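DTDP-glucose 4,6-dehydratase (Klebsiella pneumoniae, PDB 5U4Q) binds NAD and probably catalyses the NAD-dependent dehydration of dTDP-glucose to its 4-keto-6-deoxy form. Local coordinates at residues D225-E228 with A229-V233. Sequence-based numbering, arbitrary orientation.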
loop_
_atom_site.group_PDB
_atom_site.type_symbol
_atom_site.label_atom_id
_atom_site.label_comp_id
_atom_site.label_asym_id
_atom_site.label_seq_id
_atom_site.Cartn_x
_atom_site.Cartn_y
_atom_site.Cartn_z
ATOM N N ASP A 225 5.495 -28.514 -2.323
ATOM C CA ASP A 225 5.521 -27.951 -3.671
ATOM C C ASP A 225 5.815 -26.451 -3.603
ATOM O O ASP A 225 6.583 -25.939 -4.414
ATOM C CB ASP A 225 4.211 -28.263 -4.394
ATOM C CG ASP A 225 4.055 -29.720 -4.692
ATOM O OD1 ASP A 225 5.070 -30.360 -5.054
ATOM O OD2 ASP A 225 2.909 -30.191 -4.675
ATOM N N ILE A 226 5.216 -25.746 -2.640
ATOM C CA ILE A 226 5.529 -24.328 -2.431
ATOM C C ILE A 226 7.017 -24.159 -2.094
ATOM O O ILE A 226 7.698 -23.289 -2.652
ATOM C CB ILE A 226 4.677 -23.728 -1.284
ATOM C CG1 ILE A 226 3.179 -23.664 -1.689
ATOM C CG2 ILE A 226 5.198 -22.357 -0.835
ATOM C CD1 ILE A 226 2.847 -22.748 -2.861
ATOM N N VAL A 227 7.520 -24.981 -1.202
ATOM C CA VAL A 227 8.922 -24.882 -0.774
ATOM C C VAL A 227 9.867 -25.060 -1.959
ATOM O O VAL A 227 10.804 -24.277 -2.126
ATOM C CB VAL A 227 9.241 -25.916 0.313
ATOM C CG1 VAL A 227 10.750 -26.032 0.549
ATOM C CG2 VAL A 227 8.519 -25.583 1.601
ATOM N N GLU A 228 9.619 -26.058 -2.791
ATOM C CA GLU A 228 10.484 -26.297 -3.947
ATOM C C GLU A 228 10.504 -25.063 -4.848
ATOM O O GLU A 228 11.581 -24.639 -5.282
ATOM C CB GLU A 228 10.012 -27.536 -4.720
ATOM C CG GLU A 228 10.905 -27.912 -5.888
ATOM C CD GLU A 228 12.320 -28.263 -5.476
ATOM O OE1 GLU A 228 12.514 -28.801 -4.373
ATOM O OE2 GLU A 228 13.246 -28.025 -6.289
ATOM N N ALA A 229 9.331 -24.489 -5.112
ATOM C CA ALA A 229 9.255 -23.300 -5.978
ATOM C C ALA A 229 9.978 -22.098 -5.386
ATOM O O ALA A 229 10.722 -21.380 -6.077
ATOM C CB ALA A 229 7.815 -22.939 -6.226
ATOM N N VAL A 230 9.739 -21.841 -4.114
ATOM C CA VAL A 230 10.351 -20.688 -3.476
ATOM C C VAL A 230 11.858 -20.815 -3.443
ATOM O O VAL A 230 12.566 -19.842 -3.685
ATOM C CB VAL A 230 9.776 -20.483 -2.059
ATOM C CG1 VAL A 230 10.518 -19.402 -1.288
ATOM C CG2 VAL A 230 8.294 -20.166 -2.142
ATOM N N VAL A 231 12.370 -21.998 -3.116
ATOM C CA VAL A 231 13.822 -22.158 -3.030
ATOM C C VAL A 231 14.447 -21.983 -4.432
ATOM O O VAL A 231 15.526 -21.363 -4.551
ATOM C CB VAL A 231 14.218 -23.450 -2.278
ATOM C CG1 VAL A 231 15.719 -23.687 -2.365
ATOM C CG2 VAL A 231 13.766 -23.359 -0.818
ATOM N N ARG A 232 13.771 -22.443 -5.487
ATOM C CA ARG A 232 14.246 -22.210 -6.885
ATOM C C ARG A 232 14.199 -20.700 -7.221
ATOM O O ARG A 232 15.158 -20.165 -7.785
ATOM C CB ARG A 232 13.450 -22.998 -7.923
ATOM C CG ARG A 232 13.661 -24.497 -7.823
ATOM C CD ARG A 232 12.963 -25.263 -8.906
ATOM N NE ARG A 232 13.146 -26.709 -8.690
ATOM C CZ ARG A 232 13.209 -27.622 -9.655
ATOM N NH1 ARG A 232 13.140 -27.278 -10.940
ATOM N NH2 ARG A 232 13.373 -28.903 -9.327
ATOM N N VAL A 233 13.109 -20.027 -6.859
ATOM C CA VAL A 233 12.974 -18.596 -7.136
ATOM C C VAL A 233 14.052 -17.774 -6.451
ATOM O O VAL A 233 14.533 -16.799 -7.033
ATOM C CB VAL A 233 11.580 -18.049 -6.747
ATOM C CG1 VAL A 233 11.535 -16.514 -6.736
ATOM C CG2 VAL A 233 10.531 -18.592 -7.689
#
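Glu228 and Arg232, one helical turn apart, form a salt bridge. Glu228 OE2 accepts from Arg232 NE at 2.7 Å, with a fairly straight N-H...O angle of 164°. The oxygen uses its anti lone pair and lies in the guanidinium plane, at the edge. Arg232 NH2 adds a weak bond to the same OE2 at 3.2 Å. The carboxylate and guanidinium planes stand 78° apart, and OE2 alone meets Arg232, while OE1 is held by a salt bridge to Arg22. The bend of the Glu228 chain at chi2 (62°) and the extended Arg232 chain bring the charges together. Arg232 NH1 donates to Val312 O. The Asp225 carboxylate has its partners outside the two segments: OD1 accepts from Gln317 N and OD2 from Thr318 N. Regular i to i+4 backbone bonds satisfy the carbonyls of residues 225 to 228; Val230 N to Ile226 O measures 2.9 Å. Facing the sheet, Ile226 CG2 meets Val230 CG2 at 4.0 Å, and both side chains pack on strands 176-185 and 258-263. The arrangement is typical of an alpha-helix with an i to i+4 Glu-Arg bridge, here packed on the parallel sheet of the NAD-binding Rossmann fold.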